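Local coordinates for SusD superfamily protein (Bacteroides thetaiotaomicron, PDB 3MCX), which is of unknown function but, as a SusD-family protein of the outer membrane, probably takes part in binding glycans at the cell surface, and binds zinc ions, at residues 239-244 against 388-393; 243-248 against 306-311; 358-363 against 381-386. One frame throughout, in Å; residues are numbered along the deposited sequence. Where two conformers were deposited one is given.

Contact 1: residues 239-244 against 388-393. With ZN (zinc ion), chain F.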
loop_
_atom_site.group_PDB
_atom_site.type_symbol
_atom_site.label_atom_id
_atom_site.label_comp_id
_atom_site.label_asym_id
_atom_site.label_seq_id
_atom_site.Cartn_x
_atom_site.Cartn_y
_atom_site.Cartn_z
ATOM N N TYR A 239 -0.844 -14.722 -12.172
ATOM C CA TYR A 239 -0.797 -16.079 -11.603
ATOM C C TYR A 239 -1.977 -16.898 -12.072
ATOM O O TYR A 239 -3.113 -16.419 -12.097
ATOM C CB TYR A 239 -0.776 -16.059 -10.066
ATOM C CG TYR A 239 0.399 -15.245 -9.526
ATOM C CD1 TYR A 239 1.684 -15.420 -10.037
ATOM C CD2 TYR A 239 0.212 -14.324 -8.533
ATOM C CE1 TYR A 239 2.739 -14.677 -9.563
ATOM C CE2 TYR A 239 1.261 -13.537 -8.057
ATOM C CZ TYR A 239 2.536 -13.750 -8.588
ATOM O OH TYR A 239 3.613 -12.985 -8.198
ATOM N N SER A 240 -1.708 -18.146 -12.417
ATOM C CA SER A 240 -2.772 -19.116 -12.732
ATOM C C SER A 240 -3.426 -19.569 -11.429
ATOM O O SER A 240 -2.873 -19.416 -10.331
ATOM C CB SER A 240 -2.211 -20.346 -13.429
ATOM O OG SER A 240 -1.392 -21.087 -12.530
ATOM N N TYR A 241 -4.585 -20.195 -11.562
ATOM C CA TYR A 241 -5.286 -20.793 -10.428
ATOM C C TYR A 241 -4.398 -21.851 -9.757
ATOM O O TYR A 241 -4.339 -21.954 -8.516
ATOM C CB TYR A 241 -6.571 -21.415 -10.956
ATOM C CG TYR A 241 -7.508 -21.980 -9.921
ATOM C CD1 TYR A 241 -7.303 -23.231 -9.381
ATOM C CD2 TYR A 241 -8.612 -21.260 -9.511
ATOM C CE1 TYR A 241 -8.183 -23.746 -8.433
ATOM C CE2 TYR A 241 -9.489 -21.766 -8.576
ATOM C CZ TYR A 241 -9.273 -22.989 -8.044
ATOM O OH TYR A 241 -10.151 -23.460 -7.094
ATOM N N GLU A 242 -3.694 -22.608 -10.595
ATOM C CA GLU A 242 -2.853 -23.715 -10.143
ATOM C C GLU A 242 -1.647 -23.215 -9.344
ATOM O O GLU A 242 -1.279 -23.811 -8.340
ATOM C CB GLU A 242 -2.411 -24.543 -11.344
ATOM C CG GLU A 242 -3.558 -25.308 -11.972
ATOM C CD GLU A 242 -4.441 -24.523 -12.994
ATOM O OE1 GLU A 242 -4.250 -23.293 -13.319
ATOM O OE2 GLU A 242 -5.371 -25.224 -13.500
ATOM N N GLU A 243 -1.055 -22.111 -9.785
ATOM C CA GLU A 243 0.147 -21.462 -9.197
ATOM C C GLU A 243 -0.147 -20.723 -7.905
ATOM O O GLU A 243 0.726 -20.528 -7.035
ATOM C CB GLU A 243 0.732 -20.400 -10.186
ATOM C CG GLU A 243 1.466 -20.975 -11.409
ATOM C CD GLU A 243 1.701 -19.978 -12.571
ATOM O OE1 GLU A 243 1.055 -18.907 -12.655
ATOM O OE2 GLU A 243 2.531 -20.306 -13.451
ATOM N N TYR A 244 -1.363 -20.170 -7.826
ATOM C CA TYR A 244 -1.668 -19.139 -6.848
ATOM C C TYR A 244 -1.319 -19.493 -5.406
ATOM O O TYR A 244 -0.790 -18.658 -4.711
ATOM C CB TYR A 244 -3.134 -18.728 -6.923
ATOM C CG TYR A 244 -3.442 -17.368 -6.295
ATOM C CD1 TYR A 244 -3.315 -16.200 -7.039
ATOM C CD2 TYR A 244 -3.898 -17.257 -4.992
ATOM C CE1 TYR A 244 -3.631 -14.981 -6.510
ATOM C CE2 TYR A 244 -4.213 -16.034 -4.450
ATOM C CZ TYR A 244 -4.097 -14.885 -5.200
ATOM O OH TYR A 244 -4.454 -13.685 -4.615
ATOM N N ARG A 388 -8.993 -17.124 -10.740
ATOM C CA ARG A 388 -9.167 -17.259 -9.296
ATOM C C ARG A 388 -10.304 -18.200 -8.899
ATOM O O ARG A 388 -10.467 -18.532 -7.721
ATOM C CB ARG A 388 -9.369 -15.880 -8.655
ATOM C CG ARG A 388 -8.228 -14.916 -8.896
ATOM C CD ARG A 388 -6.960 -15.327 -8.197
ATOM N NE ARG A 388 -5.986 -14.309 -8.442
ATOM C CZ ARG A 388 -5.058 -14.353 -9.391
ATOM N NH1 ARG A 388 -4.929 -15.408 -10.159
ATOM N NH2 ARG A 388 -4.252 -13.302 -9.510
ATOM N N THR A 389 -11.121 -18.588 -9.859
ATOM C CA THR A 389 -12.213 -19.520 -9.598
ATOM C C THR A 389 -12.452 -20.423 -10.788
ATOM O O THR A 389 -12.134 -20.068 -11.919
ATOM C CB THR A 389 -13.522 -18.780 -9.218
ATOM O OG1 THR A 389 -14.539 -19.737 -8.899
ATOM C CG2 THR A 389 -14.010 -17.871 -10.365
ATOM N N THR A 390 -13.015 -21.596 -10.539
ATOM C CA THR A 390 -13.458 -22.467 -11.624
ATOM C C THR A 390 -14.929 -22.285 -12.000
ATOM O O THR A 390 -15.408 -22.921 -12.922
ATOM C CB THR A 390 -13.246 -23.939 -11.271
ATOM O OG1 THR A 390 -13.842 -24.192 -9.991
ATOM C CG2 THR A 390 -11.746 -24.255 -11.208
ATOM N N ASP A 391 -15.632 -21.421 -11.267
ATOM C CA ASP A 391 -17.057 -21.196 -11.527
ATOM C C ASP A 391 -17.137 -20.115 -12.625
ATOM O O ASP A 391 -16.928 -18.945 -12.361
ATOM C CB ASP A 391 -17.717 -20.694 -10.234
ATOM C CG ASP A 391 -19.199 -20.405 -10.402
ATOM O OD1 ASP A 391 -19.759 -20.617 -11.505
ATOM O OD2 ASP A 391 -19.776 -19.890 -9.424
ATOM N N THR A 392 -17.465 -20.537 -13.843
ATOM C CA THR A 392 -17.473 -19.621 -15.003
ATOM C C THR A 392 -18.534 -18.521 -14.914
ATOM O O THR A 392 -18.326 -17.410 -15.439
ATOM C CB THR A 392 -17.676 -20.382 -16.315
ATOM O OG1 THR A 392 -18.965 -20.998 -16.326
ATOM C CG2 THR A 392 -16.591 -21.445 -16.498
ATOM N N SER A 393 -19.629 -18.793 -14.199
ATOM C CA SER A 393 -20.679 -17.792 -14.005
ATOM C C SER A 393 -20.244 -16.617 -13.156
ATOM O O SER A 393 -20.963 -15.624 -13.092
ATOM C CB SER A 393 -21.951 -18.426 -13.403
ATOM O OG SER A 393 -21.735 -18.756 -12.041
HETATM ZN ZN ZN F . -21.780 -21.057 -11.819
HETATM O O HOH W 1 -12.301 -25.725 -8.270
HETATM O O HOH W 2 -22.353 -20.502 -9.709
HETATM O O HOH W 3 -21.047 -21.562 -13.802
HETATM O O HOH W 4 -23.703 -21.240 -12.501
HETATM O O HOH W 5 -21.666 -23.134 -11.439
#
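The side chain of Arg388 crosses that of Tyr244 at about a right angle, with the guanidinium and ring planes 40° apart, so the two flat groups meet obliquely rather than stacking. Arg388 turns at its second torsion (chi2 -68°), is anti at the third, and the guanidinium is turned again at the fourth. This bend lays CD over one face of the Tyr244 ring in a CH-pi contact, 4.1 Å from the centroid, and brings NE within 3.1 Å of Tyr244 CE1. The end of the guanidinium is fixed by its edge: NH1 donates to Tyr239 O (2.8 Å, 150°), with the acceptor almost in the guanidinium plane although the donor stands above the plane of the carbonyl. Tyr241, CG anti to its backbone N, reaches along the other backbone, its CE2 lying 3.5 Å from Arg388 O. Thr390 CG2 lies over one face of the Tyr241 ring, toward its rim, Thr389 N sits at its edge, and the hydroxyl of Tyr241 is hydrogen-bonded to Lys306 O. An alanine in place of Arg388 would probably loosen Tyr239 and Tyr244, since the NH1 bond and the CH-pi contact would both be lost. Farther along, an Asx turn of Asp391 leads to Ser393; Asp391 OD1 (2.1 Å) and Ser393 OG (2.3 Å) bind the ZN ion, whose other four ligands are waters. The contact thus joins the loop between helix 218-231 and strand 256-260 to the one preceding helix 403-414. Arg388 forms salt bridges with Glu413 of that helix and with Glu255, just ahead of that strand.

Contact 2: residues 243-248 against 306-311; sequences EYPNVW and KDVRHC
Tyr244 leaves its backbone with CG anti to N (chi1 -160°), and its CB settles against Val308, at 4.0 Å from the methyl CG1 and about as far from CG2. Further out, CG and CD2 stay beside CG1, with CD2 the nearer at 3.8 Å, while Cys311 SG lies at the ring edge. CE2 then passes to Arg309, touching its CG at 3.5 Å, and CZ follows the same methylene. At the tip, OH lies 3.8 Å from Arg309 CD and is hydrogen-bonded to Glu413 OE2 of helix 403-414. Trp248 turns its NE1 edge to one ring face in a T-shaped stack, on the side opposite Arg388. The surface the ring meets is the beginning of a 3-10 segment that starts at Val308, introduced by an Asx turn: Asp307 OD1 accepts from Arg309 N with its anti lone pair (2.8 Å). The same oxygen uses its syn lone pair for Arg309 NE, and OD2 takes NH2, so the guanidinium grips the carboxylate side-on, with the partner atoms 13° out of its plane. This salt bridge fixes the bent Arg309 chain so that its aliphatic part, not its charge, faces the tyrosine; Glu409 and Glu413 bind its outer nitrogens. Pro245 continues the apolar seam, its CG 3.9 Å from Val308 CG2, and its CA 3.6 Å from Cys311 SG.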
loop_
_atom_site.group_PDB
_atom_site.type_symbol
_atom_site.label_atom_id
_atom_site.label_comp_id
_atom_site.label_asym_id
_atom_site.label_seq_id
_atom_site.Cartn_x
_atom_site.Cartn_y
_atom_site.Cartn_z
ATOM N N GLU A 243 -1.055 -22.111 -9.785
ATOM C CA GLU A 243 0.147 -21.462 -9.197
ATOM C C GLU A 243 -0.147 -20.723 -7.905
ATOM O O GLU A 243 0.726 -20.528 -7.035
ATOM C CB GLU A 243 0.732 -20.400 -10.186
ATOM C CG GLU A 243 1.466 -20.975 -11.409
ATOM C CD GLU A 243 1.701 -19.978 -12.571
ATOM O OE1 GLU A 243 1.055 -18.907 -12.655
ATOM O OE2 GLU A 243 2.531 -20.306 -13.451
ATOM N N TYR A 244 -1.363 -20.170 -7.826
ATOM C CA TYR A 244 -1.668 -19.139 -6.848
ATOM C C TYR A 244 -1.319 -19.493 -5.406
ATOM O O TYR A 244 -0.790 -18.658 -4.711
ATOM C CB TYR A 244 -3.134 -18.728 -6.923
ATOM C CG TYR A 244 -3.442 -17.368 -6.295
ATOM C CD1 TYR A 244 -3.315 -16.200 -7.039
ATOM C CD2 TYR A 244 -3.898 -17.257 -4.992
ATOM C CE1 TYR A 244 -3.631 -14.981 -6.510
ATOM C CE2 TYR A 244 -4.213 -16.034 -4.450
ATOM C CZ TYR A 244 -4.097 -14.885 -5.200
ATOM O OH TYR A 244 -4.454 -13.685 -4.615
ATOM N N PRO A 245 -1.607 -20.715 -4.957
ATOM C CA PRO A 245 -1.282 -20.988 -3.539
ATOM C C PRO A 245 0.219 -20.970 -3.203
ATOM O O PRO A 245 0.586 -20.684 -2.046
ATOM C CB PRO A 245 -1.851 -22.400 -3.300
ATOM C CG PRO A 245 -2.869 -22.595 -4.413
ATOM C CD PRO A 245 -2.346 -21.826 -5.595
ATOM N N ASN A 246 1.061 -21.203 -4.214
ATOM C CA ASN A 246 2.490 -21.454 -4.033
ATOM C C ASN A 246 3.385 -20.230 -4.177
ATOM O O ASN A 246 4.555 -20.270 -3.801
ATOM C CB ASN A 246 2.955 -22.485 -5.067
ATOM C CG ASN A 246 2.114 -23.756 -5.063
ATOM O OD1 ASN A 246 1.792 -24.292 -6.130
ATOM N ND2 ASN A 246 1.754 -24.234 -3.876
ATOM N N VAL A 247 2.876 -19.156 -4.748
ATOM C CA VAL A 247 3.729 -17.981 -5.005
ATOM C C VAL A 247 4.053 -17.152 -3.733
ATOM O O VAL A 247 5.088 -16.491 -3.651
ATOM C CB VAL A 247 3.106 -17.088 -6.112
ATOM C CG1 VAL A 247 3.005 -17.900 -7.433
ATOM C CG2 VAL A 247 1.764 -16.472 -5.676
ATOM N N TRP A 248 3.194 -17.242 -2.736
ATOM C CA TRP A 248 3.264 -16.414 -1.546
ATOM C C TRP A 248 4.518 -16.770 -0.720
ATOM O O TRP A 248 4.797 -17.935 -0.430
ATOM C CB TRP A 248 1.944 -16.528 -0.756
ATOM C CG TRP A 248 0.818 -16.109 -1.626
ATOM C CD1 TRP A 248 0.002 -16.929 -2.344
ATOM C CD2 TRP A 248 0.492 -14.775 -2.022
ATOM N NE1 TRP A 248 -0.833 -16.207 -3.128
ATOM C CE2 TRP A 248 -0.571 -14.870 -2.948
ATOM C CE3 TRP A 248 0.961 -13.517 -1.657
ATOM C CZ2 TRP A 248 -1.155 -13.742 -3.525
ATOM C CZ3 TRP A 248 0.376 -12.384 -2.236
ATOM C CH2 TRP A 248 -0.679 -12.514 -3.154
ATOM N N LYS A 306 -15.421 -22.042 -4.711
ATOM C CA LYS A 306 -14.397 -22.521 -5.656
ATOM C C LYS A 306 -13.212 -21.550 -5.787
ATOM O O LYS A 306 -12.294 -21.774 -6.582
ATOM C CB LYS A 306 -15.019 -22.707 -7.057
ATOM C CG LYS A 306 -16.248 -23.622 -7.103
ATOM C CD LYS A 306 -15.938 -24.983 -6.620
ATOM C CE LYS A 306 -17.121 -25.911 -6.906
ATOM N NZ LYS A 306 -16.877 -27.283 -6.397
ATOM N N ASP A 307 -13.245 -20.462 -5.032
ATOM C CA ASP A 307 -12.242 -19.425 -5.106
ATOM C C ASP A 307 -10.888 -19.966 -4.570
ATOM O O ASP A 307 -10.798 -20.456 -3.444
ATOM C CB ASP A 307 -12.714 -18.227 -4.292
ATOM C CG ASP A 307 -11.941 -16.976 -4.585
ATOM O OD1 ASP A 307 -10.675 -16.988 -4.620
ATOM O OD2 ASP A 307 -12.590 -15.903 -4.725
ATOM N N VAL A 308 -9.837 -19.867 -5.374
ATOM C CA VAL A 308 -8.511 -20.331 -4.935
ATOM C C VAL A 308 -8.006 -19.569 -3.704
ATOM O O VAL A 308 -7.203 -20.114 -2.949
ATOM C CB VAL A 308 -7.477 -20.208 -6.082
ATOM C CG1 VAL A 308 -7.132 -18.775 -6.393
ATOM C CG2 VAL A 308 -6.195 -21.075 -5.781
ATOM N N ARG A 309 -8.472 -18.339 -3.479
ATOM C CA ARG A 309 -7.969 -17.504 -2.377
ATOM C C ARG A 309 -8.362 -18.035 -0.984
ATOM O O ARG A 309 -7.799 -17.583 0.019
ATOM C CB ARG A 309 -8.383 -16.044 -2.621
ATOM C CG ARG A 309 -7.629 -15.481 -3.809
ATOM C CD ARG A 309 -8.231 -14.225 -4.401
ATOM N NE ARG A 309 -9.533 -14.472 -5.014
ATOM C CZ ARG A 309 -10.109 -13.672 -5.902
ATOM N NH1 ARG A 309 -9.486 -12.587 -6.358
ATOM N NH2 ARG A 309 -11.319 -13.944 -6.330
ATOM N N HIS A 310 -9.255 -19.017 -0.935
ATOM C CA HIS A 310 -9.479 -19.731 0.322
ATOM C C HIS A 310 -8.201 -20.359 0.843
ATOM O O HIS A 310 -8.079 -20.567 2.042
ATOM C CB HIS A 310 -10.547 -20.811 0.198
ATOM C CG HIS A 310 -11.915 -20.260 0.017
ATOM N ND1 HIS A 310 -12.636 -19.687 1.041
ATOM C CD2 HIS A 310 -12.694 -20.180 -1.088
ATOM C CE1 HIS A 310 -13.794 -19.250 0.562
ATOM N NE2 HIS A 310 -13.863 -19.553 -0.725
ATOM N N CYS A 311 -7.238 -20.627 -0.026
ATOM C CA CYS A 311 -5.956 -21.205 0.391
ATOM C C CYS A 311 -5.162 -20.306 1.325
ATOM O O CYS A 311 -4.249 -20.761 1.977
ATOM C CB CYS A 311 -5.074 -21.510 -0.841
ATOM S SG CYS A 311 -4.308 -20.101 -1.713
#

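Contact 3: residues 358-363 against 381-386. With ZN (zinc ion), chain E.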
loop_
_atom_site.group_PDB
_atom_site.type_symbol
_atom_site.label_atom_id
_atom_site.label_comp_id
_atom_site.label_asym_id
_atom_site.label_seq_id
_atom_site.Cartn_x
_atom_site.Cartn_y
_atom_site.Cartn_z
ATOM N N GLU A 358 -3.220 -5.855 -9.386
ATOM C CA GLU A 358 -3.755 -4.536 -9.030
ATOM C C GLU A 358 -3.901 -3.694 -10.284
ATOM O O GLU A 358 -4.855 -2.927 -10.413
ATOM C CB GLU A 358 -2.889 -3.797 -8.005
ATOM C CG GLU A 358 -3.428 -2.418 -7.701
ATOM C CD GLU A 358 -2.557 -1.591 -6.786
ATOM O OE1 GLU A 358 -1.733 -2.177 -6.074
ATOM O OE2 GLU A 358 -2.678 -0.351 -6.798
ATOM N N VAL A 359 -2.940 -3.824 -11.183
ATOM C CA VAL A 359 -2.928 -3.029 -12.413
ATOM C C VAL A 359 -4.151 -3.383 -13.274
ATOM O O VAL A 359 -4.819 -2.500 -13.799
ATOM C CB VAL A 359 -1.602 -3.203 -13.205
ATOM C CG1 VAL A 359 -1.671 -2.457 -14.521
ATOM C CG2 VAL A 359 -0.402 -2.730 -12.376
ATOM N N TYR A 360 -4.449 -4.672 -13.422
ATOM C CA TYR A 360 -5.650 -5.097 -14.148
ATOM C C TYR A 360 -6.921 -4.552 -13.476
ATOM O O TYR A 360 -7.833 -4.106 -14.168
ATOM C CB TYR A 360 -5.714 -6.634 -14.259
ATOM C CG TYR A 360 -4.928 -7.250 -15.394
ATOM C CD1 TYR A 360 -3.533 -7.279 -15.398
ATOM C CD2 TYR A 360 -5.594 -7.794 -16.479
ATOM C CE1 TYR A 360 -2.844 -7.843 -16.456
ATOM C CE2 TYR A 360 -4.919 -8.372 -17.536
ATOM C CZ TYR A 360 -3.536 -8.374 -17.536
ATOM O OH TYR A 360 -2.892 -8.947 -18.640
ATOM N N LEU A 361 -6.980 -4.613 -12.155
ATOM C CA LEU A 361 -8.141 -4.125 -11.399
ATOM C C LEU A 361 -8.294 -2.600 -11.513
ATOM O O LEU A 361 -9.403 -2.096 -11.669
ATOM C CB LEU A 361 -8.091 -4.629 -9.943
ATOM C CG LEU A 361 -8.325 -6.140 -9.814
ATOM C CD1 LEU A 361 -7.757 -6.643 -8.481
ATOM C CD2 LEU A 361 -9.832 -6.517 -10.066
ATOM N N ASN A 362 -7.172 -1.897 -11.492
ATOM C CA ASN A 362 -7.149 -0.437 -11.712
ATOM C C ASN A 362 -7.688 -0.105 -13.076
ATOM O O ASN A 362 -8.484 0.817 -13.226
ATOM C CB ASN A 362 -5.719 0.123 -11.587
ATOM C CG ASN A 362 -5.205 0.158 -10.158
ATOM O OD1 ASN A 362 -5.934 -0.106 -9.206
ATOM N ND2 ASN A 362 -3.891 0.490 -10.001
ATOM N N ALA A 363 -7.262 -0.845 -14.102
ATOM C CA ALA A 363 -7.826 -0.640 -15.441
ATOM C C ALA A 363 -9.336 -0.905 -15.486
ATOM O O ALA A 363 -10.083 -0.161 -16.120
ATOM C CB ALA A 363 -7.076 -1.514 -16.499
ATOM N N LEU A 381 -11.207 -7.275 -15.723
ATOM C CA LEU A 381 -11.801 -7.857 -14.517
ATOM C C LEU A 381 -11.891 -9.371 -14.663
ATOM O O LEU A 381 -11.544 -10.110 -13.749
ATOM C CB LEU A 381 -13.192 -7.285 -14.224
ATOM C CG LEU A 381 -13.800 -7.840 -12.923
ATOM C CD1 LEU A 381 -12.937 -7.557 -11.682
ATOM C CD2 LEU A 381 -15.276 -7.365 -12.764
ATOM N N ASN A 382 -12.343 -9.830 -15.814
ATOM C CA ASN A 382 -12.489 -11.266 -16.069
ATOM C C ASN A 382 -11.138 -11.995 -16.130
ATOM O O ASN A 382 -11.062 -13.168 -15.780
ATOM C CB ASN A 382 -13.343 -11.529 -17.301
ATOM C CG ASN A 382 -14.823 -11.323 -17.020
ATOM O OD1 ASN A 382 -15.263 -11.427 -15.857
ATOM N ND2 ASN A 382 -15.595 -10.993 -18.060
ATOM N N ASP A 383 -10.071 -11.284 -16.507
ATOM C CA ASP A 383 -8.710 -11.855 -16.442
ATOM C C ASP A 383 -8.332 -12.243 -15.021
ATOM O O ASP A 383 -7.616 -13.199 -14.821
ATOM C CB ASP A 383 -7.676 -10.871 -16.990
ATOM C CG ASP A 383 -7.583 -10.906 -18.500
ATOM O OD1 ASP A 383 -7.590 -12.015 -19.064
ATOM O OD2 ASP A 383 -7.510 -9.814 -19.135
ATOM N N ILE A 384 -8.819 -11.512 -14.048
ATOM C CA ILE A 384 -8.584 -11.855 -12.653
ATOM C C ILE A 384 -9.547 -12.953 -12.246
ATOM O O ILE A 384 -9.119 -14.023 -11.827
ATOM C CB ILE A 384 -8.692 -10.631 -11.742
ATOM C CG1 ILE A 384 -7.702 -9.533 -12.172
ATOM C CG2 ILE A 384 -8.475 -11.063 -10.290
ATOM C CD1 ILE A 384 -6.229 -9.928 -12.242
ATOM N N ILE A 385 -10.849 -12.713 -12.400
ATOM C CA ILE A 385 -11.870 -13.684 -11.968
ATOM C C ILE A 385 -11.575 -15.073 -12.522
ATOM O O ILE A 385 -11.583 -16.055 -11.769
ATOM C CB ILE A 385 -13.321 -13.220 -12.322
ATOM C CG1 ILE A 385 -13.698 -11.945 -11.552
ATOM C CG2 ILE A 385 -14.350 -14.311 -11.939
ATOM C CD1 ILE A 385 -15.050 -11.319 -12.036
ATOM N N SER A 386 -11.303 -15.165 -13.823
ATOM C CA SER A 386 -11.121 -16.464 -14.492
ATOM C C SER A 386 -9.904 -17.237 -13.997
ATOM O O SER A 386 -9.845 -18.459 -14.190
ATOM C CB SER A 386 -11.003 -16.303 -16.004
ATOM O OG SER A 386 -9.832 -15.605 -16.357
HETATM ZN ZN ZN E . -7.022 -12.325 -20.992
#
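The ring of Tyr360 presents its edge to the carboxylate of Asp383: OD2 lies in the ring plane, 3.4 Å from CE2, and the two planes stand 88° apart, almost perpendicular. Within the two segments neither face of the ring carries a direct partner, and Ile384 CD1 approaches only obliquely; from outside, Ile229 of helix 218-231 and Leu238 of the loop after it pack on this side chain. The two oxygens of the carboxylate face different partners. Asp383 OD1 binds the ZN ion at 2.0 Å, whereas OD2 stays 3.2 Å from the zinc and faces the ring edge, where the slightly positive ring hydrogens would probably suit its charge. With CG beside its backbone N (chi1 -82°), Asp383 swings its carboxylate to the ring edge; its CB, which the backbone directs toward the other helix, lies against CD2 and CE2 of the tyrosine.

Next to this polar edge the packing is wholly apolar. Tyr360 CB rests 3.9 Å from Ile384 CD1, and Ile384 CG1 lies 4.2 Å from Leu361 CG, the two side chains crossing at about a right angle. Leu361 then extends its CD2 methyl to Leu381 CD1 at 3.7 Å, a tip-to-tip contact at the place where the backbones come nearest. Near the end of the second helix, Ser386 OG donates to a lone pair of Asn382 O (2.8 Å), an acceptor it shares with Ser386 N.

Helix 403-414 lies against the same side chains, Glu409 meeting Leu381 and Ile384. The axes of the two short helical segments approach to 9.0 Å, with N-to-C directions 140° apart. Together with the short connection between helices 356-370 and 374-385, this describes a roughly antiparallel helical hairpin, consistent with the placing of the SusD family in the TPR clan.

How the contacts relate
Contacts 1 and 2 share Glu243 and Tyr244 and lie about 8 Å apart between centres, so they form one continuous patch of loop packing; Arg388 O probably accepts from Val308 N across their boundary. Contact 3 is different in kind, joining two regular helices about 17 Å from the chain centre, whereas contacts 1 and 2 lie farther out, at about 24 and 21 Å. All three are largely buried, yet contact 1 runs out to exposed residues at its zinc end. Its chemistry is mainly cationic and aromatic, that of contact 2 apolar beside an internal salt bridge, and that of contact 3 aliphatic with one metal-bound carboxylate. Helix 403-414 supplies acidic neighbours to each.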